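Side-chain contacts in isoflavone reductase (Medicago sativa, PDB 2GAS), which reduces 2'-hydroxyisoflavones such as 2'-hydroxyformononetin to chiral isoflavanones with NADPH, a late step in making the alfalfa phytoalexin (-)-medicarpin: residues V105-P110 and P205-K210; V139-A142 and P146-Y149; L229-I234 and L238-V243; Q247-I252 and L265-Q270. All blocks are in the same frame, centred on the assembly; numbering follows the deposited sequence.

From the N terminus, interaction 1 opens at strand 107-109 of the Rossmann sheet and closes after 94 intervening residues, in the loop between helix 191-202 and strand 210-213. Interaction 2 falls wholly within that long excursion; it closes the short turn from helix 126-143 to strand 148-151, and the two contacts touch where Phe108 N meets Pro146 O. No contacts cross. Interactions 3 and 4 follow in series, across the chain's centre from interaction 1. The first joins helix 223-234 to strand 239-243, the second pairs helices 245-254 and 259-271, and they meet where Val243 packs on Val248, strand 239-243 leading straight into helix 245-254.

Interaction 1: V105-P110 and P205-K210; sequences VKKFFP and PNTLNK
Lys107 and Thr207 meet nearly at right angles, the lysine reaching out from strand 107-109 of the Rossmann-fold parallel sheet to the hydroxyl of a loop that leads into strand 210-213. The bond is direct and short, NZ of Lys107 donating to OG1 of Thr207 over 2.7 Å. Lysine suits the place because its chain is long enough to span backbones whose nearest CA atoms, those of Lys107 and Leu208, are still 7.3 Å apart. It leaves the strand with CG opposite the backbone N (chi1 -170°), then bends at chi2 and chi3 to bring the ammonium group onto the hydroxyl. The same NZ also donates to the carbonyl oxygens of Ala201 and Ala202 at the end of helix 191-202, where the helix dipole would probably favour a positive charge. With a water, four acceptors surround the ammonium group, more than its three protons can each serve singly. Threonine fits because, at a chi1 of 64°, its OG1 can accept from the lysine while its single proton is shared or alternates between Ala201 O and Asp204 O. A type II turn then runs from Thr207 to Lys210, with Asn209, a residue tolerant of positive phi, at its third position. Beside the direct bond, one water accepts from Lys107 NZ and passes a weak hydrogen bond of 3.1 Å to Pro205 O.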
loop_
_atom_site.group_PDB
_atom_site.type_symbol
_atom_site.label_atom_id
_atom_site.label_comp_id
_atom_site.label_asym_id
_atom_site.label_seq_id
_atom_site.Cartn_x
_atom_site.Cartn_y
_atom_site.Cartn_z
ATOM N N VAL A 105 -7.862 -18.190 12.031
ATOM C CA VAL A 105 -7.191 -16.913 11.775
ATOM C C VAL A 105 -7.245 -15.907 12.919
ATOM O O VAL A 105 -8.321 -15.545 13.400
ATOM C CB VAL A 105 -7.740 -16.259 10.488
ATOM C CG1 VAL A 105 -7.015 -14.943 10.209
ATOM C CG2 VAL A 105 -7.551 -17.212 9.319
ATOM N N LYS A 106 -6.064 -15.457 13.343
ATOM C CA LYS A 106 -5.941 -14.489 14.423
ATOM C C LYS A 106 -5.917 -13.050 13.917
ATOM O O LYS A 106 -6.158 -12.115 14.680
ATOM C CB LYS A 106 -4.680 -14.782 15.241
ATOM C CG LYS A 106 -4.705 -16.170 15.859
ATOM C CD LYS A 106 -3.474 -16.444 16.706
ATOM C CE LYS A 106 -3.498 -17.871 17.226
ATOM N NZ LYS A 106 -2.269 -18.210 17.988
ATOM N N LYS A 107 -5.633 -12.869 12.631
ATOM C CA LYS A 107 -5.618 -11.523 12.066
ATOM C C LYS A 107 -5.573 -11.558 10.549
ATOM O O LYS A 107 -4.809 -12.317 9.965
ATOM C CB LYS A 107 -4.421 -10.723 12.606
ATOM C CG LYS A 107 -4.473 -9.240 12.258
ATOM C CD LYS A 107 -3.927 -8.361 13.388
ATOM C CE LYS A 107 -2.430 -8.540 13.561
ATOM N NZ LYS A 107 -1.882 -7.689 14.661
ATOM N N PHE A 108 -6.411 -10.742 9.919
ATOM C CA PHE A 108 -6.467 -10.657 8.466
ATOM C C PHE A 108 -6.187 -9.237 8.011
ATOM O O PHE A 108 -6.792 -8.289 8.517
ATOM C CB PHE A 108 -7.847 -11.091 7.951
ATOM C CG PHE A 108 -8.058 -10.863 6.470
ATOM C CD1 PHE A 108 -7.104 -11.268 5.539
ATOM C CD2 PHE A 108 -9.234 -10.278 6.003
ATOM C CE1 PHE A 108 -7.324 -11.095 4.169
ATOM C CE2 PHE A 108 -9.458 -10.105 4.637
ATOM C CZ PHE A 108 -8.510 -10.511 3.724
ATOM N N PHE A 109 -5.244 -9.101 7.079
ATOM C CA PHE A 109 -4.899 -7.811 6.494
ATOM C C PHE A 109 -5.462 -7.788 5.083
ATOM O O PHE A 109 -4.924 -8.445 4.193
ATOM C CB PHE A 109 -3.380 -7.616 6.358
ATOM C CG PHE A 109 -2.675 -7.239 7.632
ATOM C CD1 PHE A 109 -2.466 -8.174 8.637
ATOM C CD2 PHE A 109 -2.161 -5.951 7.796
ATOM C CE1 PHE A 109 -1.748 -7.842 9.789
ATOM C CE2 PHE A 109 -1.438 -5.604 8.949
ATOM C CZ PHE A 109 -1.230 -6.550 9.944
ATOM N N PRO A 110 -6.563 -7.059 4.855
ATOM C CA PRO A 110 -7.078 -7.042 3.484
ATOM C C PRO A 110 -6.194 -6.174 2.585
ATOM O O PRO A 110 -5.261 -5.520 3.059
ATOM C CB PRO A 110 -8.493 -6.483 3.650
ATOM C CG PRO A 110 -8.368 -5.611 4.868
ATOM C CD PRO A 110 -7.519 -6.443 5.791
ATOM N N PRO A 205 -0.268 -7.025 19.127
ATOM C CA PRO A 205 -1.644 -7.318 19.535
ATOM C C PRO A 205 -2.549 -6.091 19.592
ATOM O O PRO A 205 -3.769 -6.210 19.482
ATOM C CB PRO A 205 -1.466 -7.972 20.907
ATOM C CG PRO A 205 -0.230 -7.316 21.430
ATOM C CD PRO A 205 0.678 -7.314 20.221
ATOM N N ASN A 206 -1.949 -4.914 19.745
ATOM C CA ASN A 206 -2.718 -3.679 19.832
ATOM C C ASN A 206 -3.397 -3.241 18.538
ATOM O O ASN A 206 -4.236 -2.342 18.562
ATOM C CB ASN A 206 -1.835 -2.537 20.344
ATOM C CG ASN A 206 -1.367 -2.757 21.774
ATOM O OD1 ASN A 206 -2.127 -3.231 22.619
ATOM N ND2 ASN A 206 -0.122 -2.393 22.054
ATOM N N THR A 207 -3.048 -3.865 17.414
ATOM C CA THR A 207 -3.660 -3.486 16.143
ATOM C C THR A 207 -4.925 -4.276 15.836
ATOM O O THR A 207 -5.468 -4.173 14.737
ATOM C CB THR A 207 -2.687 -3.667 14.956
ATOM O OG1 THR A 207 -2.360 -5.052 14.815
ATOM C CG2 THR A 207 -1.418 -2.858 15.172
ATOM N N LEU A 208 -5.400 -5.055 16.804
ATOM C CA LEU A 208 -6.618 -5.843 16.622
ATOM C C LEU A 208 -7.806 -4.957 16.259
ATOM O O LEU A 208 -8.162 -4.044 17.011
ATOM C CB LEU A 208 -6.957 -6.612 17.899
ATOM C CG LEU A 208 -8.311 -7.332 17.835
ATOM C CD1 LEU A 208 -8.221 -8.490 16.853
ATOM C CD2 LEU A 208 -8.706 -7.824 19.211
ATOM N N ASN A 209 -8.421 -5.242 15.114
ATOM C CA ASN A 209 -9.578 -4.488 14.633
ATOM C C ASN A 209 -9.308 -2.988 14.604
ATOM O O ASN A 209 -10.157 -2.176 14.981
ATOM C CB ASN A 209 -10.810 -4.788 15.502
ATOM C CG ASN A 209 -11.328 -6.210 15.318
ATOM O OD1 ASN A 209 -12.316 -6.610 15.942
ATOM N ND2 ASN A 209 -10.671 -6.975 14.464
ATOM N N LYS A 210 -8.107 -2.633 14.155
ATOM C CA LYS A 210 -7.685 -1.239 14.056
ATOM C C LYS A 210 -7.110 -0.947 12.674
ATOM O O LYS A 210 -6.674 -1.857 11.962
ATOM C CB LYS A 210 -6.586 -0.943 15.083
ATOM C CG LYS A 210 -6.997 -0.998 16.548
ATOM C CD LYS A 210 -7.507 0.347 17.027
ATOM C CE LYS A 210 -7.471 0.448 18.543
ATOM N NZ LYS A 210 -8.263 -0.633 19.186
HETATM O O HOH W 1 -3.418 -7.336 16.582
#

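Interaction 2: V139-A142 and P146-Y149; sequences VIEA and PYTY
The phenol of Tyr149 donates from OH to OE1 of Glu141 at 2.8 Å, tying strand 148-151 to the end of helix 126-143. The oxygen lies at the edge of the Tyr149 ring, in its plane, as suits a phenolic donor, but is itself met on the anti side and 25° out of the carboxylate plane; carboxylate and ring are turned 41° against each other. Glu141 is extended beyond CG, which lets a residue on the flank of the helix reach the strand, while its other oxygen, OE2, forms a salt bridge to Arg138 one turn back. On the way its CG passes obliquely against the Tyr147 ring, 3.7 Å from CE1. A chi1 of 62° turns that ring so that one face receives the Tyr149 hydroxyl, 3.5 Å from the plane and over the centre. Ile140 fills the inner side with branched carbon, its CG2 resting 3.7 Å from Tyr147 CB and its CD1 4.3 Å from Tyr149 CE2. Were Glu141 an alanine, the Tyr149 hydroxyl would probably lose its acceptor, Arg138 this counter-charge and the Tyr147 ring part of its cover. The helix also carries Lys133, the probable proton acceptor, and Arg137, which by similarity binds NADP(+) and whose side chain lies about 3 Å from that of Tyr149. Strands 107-109 and 148-151 run parallel, joined by backbone bonds of Phe108 to Pro146 and Thr148, and with this helix form a beta-alpha-beta unit of the Rossmann fold.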
loop_
_atom_site.group_PDB
_atom_site.type_symbol
_atom_site.label_atom_id
_atom_site.label_comp_id
_atom_site.label_asym_id
_atom_site.label_seq_id
_atom_site.Cartn_x
_atom_site.Cartn_y
_atom_site.Cartn_z
ATOM N N VAL A 139 -17.615 -6.135 5.065
ATOM C CA VAL A 139 -17.814 -7.584 5.080
ATOM C C VAL A 139 -16.985 -8.191 6.208
ATOM O O VAL A 139 -17.474 -9.007 6.986
ATOM C CB VAL A 139 -17.381 -8.233 3.751
ATOM C CG1 VAL A 139 -17.501 -9.750 3.855
ATOM C CG2 VAL A 139 -18.246 -7.714 2.612
ATOM N N ILE A 140 -15.720 -7.786 6.279
ATOM C CA ILE A 140 -14.805 -8.263 7.310
ATOM C C ILE A 140 -15.358 -7.986 8.710
ATOM O O ILE A 140 -15.353 -8.861 9.579
ATOM C CB ILE A 140 -13.432 -7.568 7.161
ATOM C CG1 ILE A 140 -12.758 -8.035 5.871
ATOM C CG2 ILE A 140 -12.566 -7.840 8.387
ATOM C CD1 ILE A 140 -11.507 -7.248 5.523
ATOM N N GLU A 141 -15.837 -6.768 8.925
ATOM C CA GLU A 141 -16.384 -6.391 10.218
ATOM C C GLU A 141 -17.663 -7.156 10.539
ATOM O O GLU A 141 -17.852 -7.614 11.665
ATOM C CB GLU A 141 -16.622 -4.884 10.243
ATOM C CG GLU A 141 -15.314 -4.110 10.106
ATOM C CD GLU A 141 -15.505 -2.679 9.651
ATOM O OE1 GLU A 141 -14.495 -2.024 9.317
ATOM O OE2 GLU A 141 -16.658 -2.206 9.621
ATOM N N ALA A 142 -18.530 -7.304 9.548
ATOM C CA ALA A 142 -19.778 -8.029 9.754
ATOM C C ALA A 142 -19.507 -9.498 10.096
ATOM O O ALA A 142 -20.166 -10.074 10.967
ATOM C CB ALA A 142 -20.649 -7.927 8.500
ATOM N N PRO A 146 -10.994 -10.973 12.722
ATOM C CA PRO A 146 -10.079 -10.019 13.364
ATOM C C PRO A 146 -9.269 -9.377 12.243
ATOM O O PRO A 146 -8.714 -10.079 11.395
ATOM C CB PRO A 146 -9.240 -10.904 14.283
ATOM C CG PRO A 146 -9.204 -12.209 13.541
ATOM C CD PRO A 146 -10.628 -12.362 13.051
ATOM N N TYR A 147 -9.190 -8.051 12.245
ATOM C CA TYR A 147 -8.515 -7.348 11.162
ATOM C C TYR A 147 -7.555 -6.221 11.518
ATOM O O TYR A 147 -7.477 -5.767 12.654
ATOM C CB TYR A 147 -9.576 -6.744 10.237
ATOM C CG TYR A 147 -10.455 -5.716 10.935
ATOM C CD1 TYR A 147 -11.627 -6.096 11.585
ATOM C CD2 TYR A 147 -10.093 -4.363 10.970
ATOM C CE1 TYR A 147 -12.425 -5.161 12.248
ATOM C CE2 TYR A 147 -10.885 -3.418 11.639
ATOM C CZ TYR A 147 -12.050 -3.830 12.271
ATOM O OH TYR A 147 -12.849 -2.917 12.925
ATOM N N THR A 148 -6.814 -5.794 10.500
ATOM C CA THR A 148 -5.925 -4.639 10.586
ATOM C C THR A 148 -5.899 -4.058 9.177
ATOM O O THR A 148 -5.643 -4.776 8.206
ATOM C CB THR A 148 -4.488 -4.985 11.013
ATOM O OG1 THR A 148 -4.495 -5.505 12.348
ATOM C CG2 THR A 148 -3.617 -3.715 10.986
ATOM N N TYR A 149 -6.209 -2.772 9.066
ATOM C CA TYR A 149 -6.211 -2.084 7.776
ATOM C C TYR A 149 -4.924 -1.279 7.728
ATOM O O TYR A 149 -4.754 -0.333 8.492
ATOM C CB TYR A 149 -7.413 -1.142 7.677
ATOM C CG TYR A 149 -8.750 -1.818 7.883
ATOM C CD1 TYR A 149 -9.793 -1.145 8.512
ATOM C CD2 TYR A 149 -8.980 -3.119 7.428
ATOM C CE1 TYR A 149 -11.040 -1.751 8.687
ATOM C CE2 TYR A 149 -10.221 -3.730 7.596
ATOM C CZ TYR A 149 -11.240 -3.040 8.224
ATOM O OH TYR A 149 -12.468 -3.644 8.386
#

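Interaction 3: L229-I234 and L238-V243; sequences LWEKKI and LEKTYV
One carboxylate oxygen, OE1 of Glu231, accepts from two donors of the segment 238-243. The backbone N of Leu238 donates to it over 2.8 Å with an N-H...O angle of 160°, arriving on the anti side and out of the carboxylate plane. The Lys240 ammonium takes the syn lone pair, NZ to OE1 at 2.6 Å, a salt bridge between side chains approaching from opposite directions. Glutamate fits here because its extended chain carries the acceptor clear of the helix to where the backbone N emerges. The lysine bends at its last torsion (chi4 57°) and so can also donate from NZ to Leu238 O, 2.9 Å away; the amide and the carbonyl of Leu238 are thus both satisfied, one by each charged partner. This network spans the short loop by which helix 223-234 passes into strand 239-243, an alpha-beta connection whose strand runs parallel to strand 175-179. With a leucine in place of Glu231, Leu238 N is likely to be left without its acceptor and the Lys240 charge without its mate, held only by Leu238 O among the bonds described. Leu238 turns its apolar end to the helix: Leu238 CD1 lies 4.0 Å from Trp230 CD1, at the edge of the indole and near its plane, and Leu238 CD2 lies 4.4 Å from Ile234 CD1. Ile234 also lays CG2 over one face of the indole, 3.6 Å above the plane and toward the rim. The polar edge of that ring looks elsewhere, with Trp230 NE1 hydrogen-bonded to Pro172 O.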
loop_
_atom_site.group_PDB
_atom_site.type_symbol
_atom_site.label_atom_id
_atom_site.label_comp_id
_atom_site.label_asym_id
_atom_site.label_seq_id
_atom_site.Cartn_x
_atom_site.Cartn_y
_atom_site.Cartn_z
ATOM N N LEU A 229 12.593 20.366 -1.841
ATOM C CA LEU A 229 13.577 19.366 -1.433
ATOM C C LEU A 229 14.371 18.878 -2.653
ATOM O O LEU A 229 15.600 18.787 -2.622
ATOM C CB LEU A 229 12.869 18.179 -0.769
ATOM C CG LEU A 229 13.743 16.986 -0.377
ATOM C CD1 LEU A 229 14.846 17.456 0.565
ATOM C CD2 LEU A 229 12.890 15.911 0.289
ATOM N N TRP A 230 13.656 18.568 -3.732
ATOM C CA TRP A 230 14.283 18.091 -4.958
ATOM C C TRP A 230 15.171 19.172 -5.576
ATOM O O TRP A 230 16.271 18.889 -6.038
ATOM C CB TRP A 230 13.197 17.651 -5.952
ATOM C CG TRP A 230 13.710 17.207 -7.294
ATOM C CD1 TRP A 230 13.380 17.736 -8.509
ATOM C CD2 TRP A 230 14.609 16.121 -7.562
ATOM N NE1 TRP A 230 14.011 17.048 -9.518
ATOM C CE2 TRP A 230 14.772 16.051 -8.965
ATOM C CE3 TRP A 230 15.290 15.198 -6.754
ATOM C CZ2 TRP A 230 15.593 15.092 -9.579
ATOM C CZ3 TRP A 230 16.106 14.246 -7.364
ATOM C CH2 TRP A 230 16.248 14.203 -8.764
ATOM N N GLU A 231 14.688 20.411 -5.586
ATOM C CA GLU A 231 15.464 21.517 -6.138
ATOM C C GLU A 231 16.799 21.655 -5.431
ATOM O O GLU A 231 17.826 21.925 -6.063
ATOM C CB GLU A 231 14.682 22.817 -6.010
ATOM C CG GLU A 231 13.619 22.967 -7.071
ATOM C CD GLU A 231 12.778 24.195 -6.862
ATOM O OE1 GLU A 231 12.158 24.650 -7.843
ATOM O OE2 GLU A 231 12.731 24.689 -5.712
ATOM N N LYS A 232 16.791 21.471 -4.119
ATOM C CA LYS A 232 18.017 21.571 -3.341
ATOM C C LYS A 232 18.982 20.468 -3.766
ATOM O O LYS A 232 20.195 20.676 -3.838
ATOM C CB LYS A 232 17.713 21.433 -1.848
ATOM C CG LYS A 232 18.953 21.480 -0.968
ATOM C CD LYS A 232 18.646 21.060 0.465
ATOM C CE LYS A 232 18.079 19.643 0.512
ATOM N NZ LYS A 232 17.953 19.109 1.897
ATOM N N LYS A 233 18.435 19.297 -4.068
ATOM C CA LYS A 233 19.255 18.159 -4.472
ATOM C C LYS A 233 19.942 18.297 -5.823
ATOM O O LYS A 233 21.100 17.908 -5.967
ATOM C CB LYS A 233 18.417 16.882 -4.458
ATOM C CG LYS A 233 18.033 16.446 -3.066
ATOM C CD LYS A 233 17.252 15.158 -3.101
ATOM C CE LYS A 233 17.114 14.598 -1.707
ATOM N NZ LYS A 233 18.457 14.345 -1.101
ATOM N N ILE A 234 19.246 18.838 -6.818
ATOM C CA ILE A 234 19.856 18.982 -8.130
ATOM C C ILE A 234 20.447 20.362 -8.377
ATOM O O ILE A 234 21.000 20.631 -9.446
ATOM C CB ILE A 234 18.867 18.634 -9.256
ATOM C CG1 ILE A 234 17.625 19.523 -9.178
ATOM C CG2 ILE A 234 18.477 17.165 -9.146
ATOM C CD1 ILE A 234 16.762 19.453 -10.432
ATOM N N LEU A 238 13.004 24.709 -10.481
ATOM C CA LEU A 238 12.077 24.216 -11.490
ATOM C C LEU A 238 11.045 25.269 -11.859
ATOM O O LEU A 238 10.630 26.070 -11.021
ATOM C CB LEU A 238 11.325 22.981 -10.977
ATOM C CG LEU A 238 12.100 21.724 -10.578
ATOM C CD1 LEU A 238 11.109 20.628 -10.176
ATOM C CD2 LEU A 238 12.969 21.264 -11.730
ATOM N N GLU A 239 10.638 25.268 -13.120
ATOM C CA GLU A 239 9.601 26.185 -13.559
ATOM C C GLU A 239 8.341 25.592 -12.942
ATOM O O GLU A 239 8.170 24.374 -12.936
ATOM C CB GLU A 239 9.505 26.198 -15.081
ATOM C CG GLU A 239 10.698 26.872 -15.742
ATOM C CD GLU A 239 10.604 26.878 -17.251
ATOM O OE1 GLU A 239 9.476 26.800 -17.782
ATOM O OE2 GLU A 239 11.660 26.980 -17.909
ATOM N N LYS A 240 7.469 26.439 -12.410
ATOM C CA LYS A 240 6.263 25.948 -11.761
ATOM C C LYS A 240 4.963 26.520 -12.300
ATOM O O LYS A 240 4.857 27.713 -12.586
ATOM C CB LYS A 240 6.322 26.237 -10.259
ATOM C CG LYS A 240 7.559 25.704 -9.557
ATOM C CD LYS A 240 7.610 26.192 -8.119
ATOM C CE LYS A 240 8.892 25.756 -7.435
ATOM N NZ LYS A 240 10.083 26.248 -8.179
ATOM N N THR A 241 3.974 25.643 -12.430
ATOM C CA THR A 241 2.645 26.014 -12.889
ATOM C C THR A 241 1.671 25.418 -11.886
ATOM O O THR A 241 1.722 24.217 -11.621
ATOM C CB THR A 241 2.345 25.430 -14.282
ATOM O OG1 THR A 241 3.201 26.052 -15.248
ATOM C CG2 THR A 241 0.894 25.681 -14.670
ATOM N N TYR A 242 0.814 26.259 -11.306
ATOM C CA TYR A 242 -0.185 25.801 -10.339
ATOM C C TYR A 242 -1.541 25.825 -11.034
ATOM O O TYR A 242 -1.915 26.822 -11.654
ATOM C CB TYR A 242 -0.213 26.700 -9.094
ATOM C CG TYR A 242 1.083 26.724 -8.315
ATOM C CD1 TYR A 242 2.148 27.526 -8.725
ATOM C CD2 TYR A 242 1.255 25.934 -7.176
ATOM C CE1 TYR A 242 3.347 27.545 -8.021
ATOM C CE2 TYR A 242 2.458 25.944 -6.466
ATOM C CZ TYR A 242 3.497 26.752 -6.892
ATOM O OH TYR A 242 4.684 26.768 -6.185
ATOM N N VAL A 243 -2.269 24.719 -10.932
ATOM C CA VAL A 243 -3.569 24.590 -11.581
ATOM C C VAL A 243 -4.691 24.463 -10.556
ATOM O O VAL A 243 -4.601 23.678 -9.613
ATOM C CB VAL A 243 -3.581 23.361 -12.513
ATOM C CG1 VAL A 243 -4.932 23.228 -13.184
ATOM C CG2 VAL A 243 -2.481 23.500 -13.562
#

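Interaction 4: Q247-I252 and L265-Q270; sequences QVLKDI and LYHSQQ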
loop_
_atom_site.group_PDB
_atom_site.type_symbol
_atom_site.label_atom_id
_atom_site.label_comp_id
_atom_site.label_asym_id
_atom_site.label_seq_id
_atom_site.Cartn_x
_atom_site.Cartn_y
_atom_site.Cartn_z
ATOM N N GLN A 247 -10.100 23.376 -12.628
ATOM C CA GLN A 247 -9.474 22.982 -13.881
ATOM C C GLN A 247 -9.050 21.512 -13.834
ATOM O O GLN A 247 -9.135 20.797 -14.832
ATOM C CB GLN A 247 -8.285 23.912 -14.175
ATOM C CG GLN A 247 -8.724 25.367 -14.461
ATOM C CD GLN A 247 -7.582 26.378 -14.463
ATOM O OE1 GLN A 247 -6.900 26.570 -13.452
ATOM N NE2 GLN A 247 -7.380 27.044 -15.600
ATOM N N VAL A 248 -8.615 21.053 -12.665
ATOM C CA VAL A 248 -8.213 19.660 -12.515
ATOM C C VAL A 248 -9.421 18.742 -12.692
ATOM O O VAL A 248 -9.350 17.737 -13.398
ATOM C CB VAL A 248 -7.592 19.405 -11.125
ATOM C CG1 VAL A 248 -7.398 17.908 -10.900
ATOM C CG2 VAL A 248 -6.261 20.138 -11.013
ATOM N N LEU A 249 -10.533 19.091 -12.053
ATOM C CA LEU A 249 -11.750 18.292 -12.145
ATOM C C LEU A 249 -12.254 18.187 -13.582
ATOM O O LEU A 249 -12.717 17.128 -14.012
ATOM C CB LEU A 249 -12.839 18.883 -11.243
ATOM C CG LEU A 249 -12.535 18.871 -9.739
ATOM C CD1 LEU A 249 -13.633 19.604 -8.982
ATOM C CD2 LEU A 249 -12.428 17.434 -9.249
ATOM N N LYS A 250 -12.158 19.281 -14.330
ATOM C CA LYS A 250 -12.598 19.281 -15.717
ATOM C C LYS A 250 -11.691 18.357 -16.528
ATOM O O LYS A 250 -12.153 17.618 -17.396
ATOM C CB LYS A 250 -12.560 20.707 -16.282
ATOM C CG LYS A 250 -13.112 20.836 -17.693
ATOM C CD LYS A 250 -12.031 20.661 -18.745
ATOM C CE LYS A 250 -11.188 21.919 -18.888
ATOM N NZ LYS A 250 -12.014 23.095 -19.290
ATOM N N ASP A 251 -10.396 18.398 -16.225
ATOM C CA ASP A 251 -9.408 17.571 -16.905
ATOM C C ASP A 251 -9.729 16.087 -16.706
ATOM O O ASP A 251 -9.606 15.279 -17.628
ATOM C CB ASP A 251 -8.016 17.873 -16.346
ATOM C CG ASP A 251 -6.910 17.239 -17.159
ATOM O OD1 ASP A 251 -7.074 16.076 -17.587
ATOM O OD2 ASP A 251 -5.867 17.898 -17.359
ATOM N N ILE A 252 -10.138 15.736 -15.491
ATOM C CA ILE A 252 -10.478 14.355 -15.165
ATOM C C ILE A 252 -11.675 13.867 -15.984
ATOM O O ILE A 252 -11.642 12.776 -16.562
ATOM C CB ILE A 252 -10.783 14.217 -13.651
ATOM C CG1 ILE A 252 -9.493 14.413 -12.851
ATOM C CG2 ILE A 252 -11.400 12.856 -13.349
ATOM C CD1 ILE A 252 -9.694 14.517 -11.358
ATOM N N LEU A 265 -6.632 10.217 -8.646
ATOM C CA LEU A 265 -5.826 9.744 -7.527
ATOM C C LEU A 265 -4.995 10.911 -6.978
ATOM O O LEU A 265 -4.963 11.140 -5.770
ATOM C CB LEU A 265 -4.907 8.605 -7.989
ATOM C CG LEU A 265 -4.039 7.929 -6.926
ATOM C CD1 LEU A 265 -4.906 7.366 -5.812
ATOM C CD2 LEU A 265 -3.233 6.817 -7.581
ATOM N N TYR A 266 -4.342 11.653 -7.872
ATOM C CA TYR A 266 -3.527 12.805 -7.481
ATOM C C TYR A 266 -4.393 13.900 -6.857
ATOM O O TYR A 266 -3.982 14.559 -5.910
ATOM C CB TYR A 266 -2.801 13.387 -8.694
ATOM C CG TYR A 266 -1.775 12.479 -9.327
ATOM C CD1 TYR A 266 -1.439 12.629 -10.671
ATOM C CD2 TYR A 266 -1.128 11.486 -8.592
ATOM C CE1 TYR A 266 -0.489 11.817 -11.272
ATOM C CE2 TYR A 266 -0.167 10.660 -9.191
ATOM C CZ TYR A 266 0.141 10.835 -10.531
ATOM O OH TYR A 266 1.064 10.025 -11.152
ATOM N N HIS A 267 -5.584 14.105 -7.410
ATOM C CA HIS A 267 -6.506 15.111 -6.883
ATOM C C HIS A 267 -6.791 14.839 -5.402
ATOM O O HIS A 267 -6.724 15.733 -4.561
ATOM C CB HIS A 267 -7.814 15.086 -7.689
ATOM C CG HIS A 267 -8.959 15.791 -7.027
ATOM N ND1 HIS A 267 -9.094 17.164 -7.017
ATOM C CD2 HIS A 267 -10.022 15.305 -6.343
ATOM C CE1 HIS A 267 -10.192 17.491 -6.355
ATOM N NE2 HIS A 267 -10.773 16.381 -5.937
ATOM N N SER A 268 -7.108 13.592 -5.085
ATOM C CA SER A 268 -7.401 13.210 -3.716
ATOM C C SER A 268 -6.181 13.361 -2.807
ATOM O O SER A 268 -6.296 13.799 -1.668
ATOM C CB SER A 268 -7.896 11.757 -3.690
ATOM O OG SER A 268 -8.085 11.303 -2.360
ATOM N N GLN A 269 -5.006 13.017 -3.326
ATOM C CA GLN A 269 -3.774 13.073 -2.539
ATOM C C GLN A 269 -3.151 14.468 -2.451
ATOM O O GLN A 269 -2.634 14.857 -1.405
ATOM C CB GLN A 269 -2.760 12.080 -3.138
ATOM C CG GLN A 269 -1.553 11.710 -2.255
ATOM C CD GLN A 269 -0.289 12.499 -2.598
ATOM O OE1 GLN A 269 -0.122 12.969 -3.726
ATOM N NE2 GLN A 269 0.619 12.620 -1.629
ATOM N N GLN A 270 -3.234 15.220 -3.542
ATOM C CA GLN A 270 -2.631 16.549 -3.623
ATOM C C GLN A 270 -3.519 17.735 -3.266
ATOM O O GLN A 270 -3.029 18.737 -2.742
ATOM C CB GLN A 270 -2.078 16.761 -5.036
ATOM C CG GLN A 270 -0.979 15.779 -5.447
ATOM C CD GLN A 270 0.413 16.276 -5.102
ATOM O OE1 GLN A 270 0.802 17.378 -5.496
ATOM N NE2 GLN A 270 1.174 15.464 -4.374
#
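Helix segments 247-252 and 265-270 run antiparallel, their directions 157° apart and their axes 10.9 Å from each other at closest, Val248 and His267 being the residues whose CA atoms come nearest. His267 carries the contact for its whole side: with CG opposite the backbone N (chi1 164°), its imidazole reaches over to the first helix. Leu249 lays the CD2 methyl on one face of that ring as a CH-pi contact, 3.9 Å from the centroid and 21° off the normal. The methyl is displaced toward the rim, so that CE1 of His267 is its nearest ring atom, 3.7 Å from Leu249 CD2. At the root of the side chain, CB of His267 faces a pair of methyls one helical turn apart, 4.3 Å from Val248 CG1 and 4.2 Å from Ile252 CD1. Histidine suits the place because the flat face of its imidazole takes the leucine methyl, while Val248 and Ile252 offer aliphatic carbon to its CB. The ring's ND1 is enclosed here and finds no hydrogen-bonding partner, a setting that would probably favour a neutral imidazole. Val248 also packs against Leu179 of strand 175-179, and Leu249 against Val123. Helices 245-254 and 259-271, successive in the chain and packed side by side, form an antiparallel alpha-alpha hairpin.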